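Local structure of isocitrate dehydrogenase [NAD] subunit 1, mitochondrial (3BLX) at residues Y104-L109 and G259-R264. The protein catalyses, as part of an octamer with its partner subunit, the NAD+-dependent oxidative decarboxylation of isocitrate to 2-oxoglutarate in the citric acid cycle, and also binds mitochondrial mRNA leaders. Residues are numbered along the deposited sequence; the frame is centred on the assembly and turned at random.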
ATOM      1  N   TYR E 104       1.409   1.579 -21.121  1.00 21.32           N
ATOM      2  CA  TYR E 104       0.202   0.968 -21.686  1.00 17.18           C
ATOM      3  C   TYR E 104      -0.290   1.586 -22.978  1.00 21.33           C
ATOM      4  O   TYR E 104      -1.267   1.126 -23.589  1.00 21.89           O
ATOM      5  CB  TYR E 104      -0.951   1.029 -20.666  1.00 22.96           C
ATOM      6  CG  TYR E 104      -1.388   2.433 -20.282  1.00 15.61           C
ATOM      7  CD1 TYR E 104      -0.903   3.044 -19.127  1.00 18.33           C
ATOM      8  CD2 TYR E 104      -2.278   3.149 -21.070  1.00 16.55           C
ATOM      9  CE1 TYR E 104      -1.277   4.337 -18.769  1.00 22.11           C
ATOM     10  CE2 TYR E 104      -2.662   4.460 -20.719  1.00 18.49           C
ATOM     11  CZ  TYR E 104      -2.169   5.040 -19.562  1.00 25.21           C
ATOM     12  OH  TYR E 104      -2.563   6.320 -19.193  1.00 26.23           O
ATOM     13  N   ALA E 105       0.361   2.648 -23.402  1.00 16.22           N
ATOM     14  CA  ALA E 105      -0.135   3.348 -24.574  1.00 16.11           C
ATOM     15  C   ALA E 105       0.979   3.564 -25.572  1.00 19.92           C
ATOM     16  O   ALA E 105       1.938   4.265 -25.290  1.00 22.54           O
ATOM     17  CB  ALA E 105      -0.755   4.682 -24.164  1.00 16.62           C
ATOM     18  N   ASN E 106       0.859   2.926 -26.722  1.00 18.57           N
ATOM     19  CA  ASN E 106       1.823   3.119 -27.780  1.00 26.26           C
ATOM     20  C   ASN E 106       1.247   4.122 -28.797  1.00 19.43           C
ATOM     21  O   ASN E 106       0.131   3.986 -29.206  1.00 30.03           O
ATOM     22  CB  ASN E 106       2.235   1.779 -28.410  1.00 19.28           C
ATOM     23  CG  ASN E 106       2.987   1.964 -29.740  1.00 62.83           C
ATOM     24  OD1 ASN E 106       2.645   1.360 -30.767  1.00 78.18           O
ATOM     25  ND2 ASN E 106       4.002   2.825 -29.727  1.00 59.55           N
ATOM     26  N   VAL E 107       1.997   5.163 -29.137  1.00 23.00           N
ATOM     27  CA  VAL E 107       1.543   6.174 -30.071  1.00 22.61           C
ATOM     28  C   VAL E 107       2.496   6.209 -31.267  1.00 29.07           C
ATOM     29  O   VAL E 107       3.705   6.250 -31.092  1.00 20.89           O
ATOM     30  CB  VAL E 107       1.599   7.569 -29.461  1.00 19.84           C
ATOM     31  CG1 VAL E 107       0.899   8.545 -30.368  1.00 23.03           C
ATOM     32  CG2 VAL E 107       0.970   7.580 -28.099  1.00 31.48           C
ATOM     33  N   ALA E 108       1.943   6.191 -32.476  1.00 22.60           N
ATOM     34  CA  ALA E 108       2.724   6.371 -33.689  1.00 16.81           C
ATOM     35  C   ALA E 108       2.173   7.536 -34.525  1.00 28.25           C
ATOM     36  O   ALA E 108       0.965   7.665 -34.760  1.00 21.17           O
ATOM     37  CB  ALA E 108       2.767   5.109 -34.488  1.00 11.28           C
ATOM     38  N   LEU E 109       3.056   8.422 -34.956  1.00 25.51           N
ATOM     39  CA  LEU E 109       2.594   9.569 -35.734  1.00 23.99           C
ATOM     40  C   LEU E 109       2.922   9.383 -37.208  1.00 32.21           C
ATOM     41  O   LEU E 109       4.086   9.198 -37.581  1.00 48.62           O
ATOM     42  CB  LEU E 109       3.211  10.859 -35.218  1.00 16.49           C
ATOM     43  CG  LEU E 109       3.064  11.098 -33.723  1.00 30.98           C
ATOM     44  CD1 LEU E 109       3.683  12.442 -33.319  1.00 30.48           C
ATOM     45  CD2 LEU E 109       1.590  11.061 -33.405  1.00 35.44           C
ATOM     46  N   GLY E 259       7.459   7.977 -32.764  1.00 23.66           N
ATOM     47  CA  GLY E 259       6.697   7.161 -31.858  1.00 18.37           C
ATOM     48  C   GLY E 259       6.970   7.490 -30.406  1.00 24.51           C
ATOM     49  O   GLY E 259       8.032   8.044 -30.066  1.00 18.28           O
ATOM     50  N   ALA E 260       6.007   7.133 -29.551  1.00 19.77           N
ATOM     51  CA  ALA E 260       6.151   7.303 -28.118  1.00 22.96           C
ATOM     52  C   ALA E 260       5.373   6.244 -27.382  1.00 20.69           C
ATOM     53  O   ALA E 260       4.338   5.789 -27.844  1.00 23.24           O
ATOM     54  CB  ALA E 260       5.692   8.716 -27.692  1.00 13.83           C
ATOM     55  N   ASN E 261       5.871   5.868 -26.221  1.00 19.67           N
ATOM     56  CA  ASN E 261       5.170   4.948 -25.355  1.00 21.98           C
ATOM     57  C   ASN E 261       4.973   5.526 -23.961  1.00 20.47           C
ATOM     58  O   ASN E 261       5.936   5.922 -23.307  1.00 22.25           O
ATOM     59  CB  ASN E 261       5.943   3.655 -25.301  1.00 19.55           C
ATOM     60  CG  ASN E 261       6.003   2.988 -26.638  1.00 34.02           C
ATOM     61  OD1 ASN E 261       5.031   2.378 -27.083  1.00 46.40           O
ATOM     62  ND2 ASN E 261       7.140   3.101 -27.298  1.00 39.48           N
ATOM     63  N   PHE E 262       3.729   5.566 -23.501  1.00 20.86           N
ATOM     64  CA  PHE E 262       3.436   6.160 -22.207  1.00 21.01           C
ATOM     65  C   PHE E 262       2.835   5.228 -21.192  1.00 25.37           C
ATOM     66  O   PHE E 262       2.015   4.373 -21.525  1.00 29.78           O
ATOM     67  CB  PHE E 262       2.492   7.297 -22.389  1.00 14.78           C
ATOM     68  CG  PHE E 262       3.036   8.399 -23.240  1.00 23.38           C
ATOM     69  CD1 PHE E 262       2.824   8.394 -24.599  1.00 21.10           C
ATOM     70  CD2 PHE E 262       3.727   9.464 -22.678  1.00 15.96           C
ATOM     71  CE1 PHE E 262       3.284   9.436 -25.390  1.00 23.35           C
ATOM     72  CE2 PHE E 262       4.190  10.494 -23.446  1.00 19.54           C
ATOM     73  CZ  PHE E 262       3.960  10.491 -24.812  1.00 15.67           C
ATOM     74  N   GLY E 263       3.266   5.411 -19.948  1.00 25.93           N
ATOM     75  CA  GLY E 263       2.604   4.862 -18.779  1.00 19.40           C
ATOM     76  C   GLY E 263       2.207   6.022 -17.881  1.00 24.74           C
ATOM     77  O   GLY E 263       2.371   7.176 -18.242  1.00 31.74           O
ATOM     78  N   ARG E 264       1.684   5.741 -16.702  1.00 35.69           N
ATOM     79  CA  ARG E 264       1.353   6.833 -15.814  1.00 27.74           C
ATOM     80  C   ARG E 264       2.600   7.596 -15.365  1.00 30.35           C
ATOM     81  O   ARG E 264       2.616   8.815 -15.378  1.00 28.31           O
ATOM     82  CB  ARG E 264       0.559   6.318 -14.615  1.00 26.73           C
ATOM     83  CG  ARG E 264       0.128   7.448 -13.695  1.00 39.34           C
ATOM     84  CD  ARG E 264      -0.481   6.943 -12.402  1.00 33.71           C
ATOM     85  NE  ARG E 264      -0.528   8.017 -11.398  1.00 88.27           N
ATOM     86  CZ  ARG E 264      -1.405   9.038 -11.386  1.00 84.06           C
ATOM     87  NH1 ARG E 264      -2.353   9.154 -12.336  1.00 50.10           N
ATOM     88  NH2 ARG E 264      -1.340   9.957 -10.413  1.00 50.72           N
TER
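The Tyr104 ring carries Phe262 O 4.0 Å above one face, offset toward the rim, while its CE1 approaches Gly263 CA obliquely. CG lies between the backbone N and the carbonyl carbon (chi1 63°), which turns the ring over the Phe262-Gly263 backbone; Arg161 makes a cation-pi contact with it. Val107 CG2 and Ala105 O lie at the edge of the Phe262 ring, CG2 4.0 Å from CE1. On the opposite face of the sheet the amides of Asn106 and Asn261 run side by side, planes 21° apart, joined by a weak bond, Asn106 ND2 to Asn261 OD1, at 2.9 Å.

The backbones of antiparallel strands 105-109 and 259-262 illustrate a classic beta bulge: Tyr104 and Ala105 both face Phe262, whose O accepts from Tyr104 N at 2.9 Å and from Ala105 N at 3.0 Å. Past it, regular pairing resumes, with Val107 N reaching Ala260 O at 2.7 Å. An alanine in place of Tyr104 would probably leave Phe262 O without its ring cover and Arg161 without this aromatic partner.

On the Phe262 face, Ala105 and Val107 pack on helix 156-172. Backbone bonding places Asn106 beside Arg129, a substrate-binding residue by similarity, and the weak amide bond may limit how its side chain turns there.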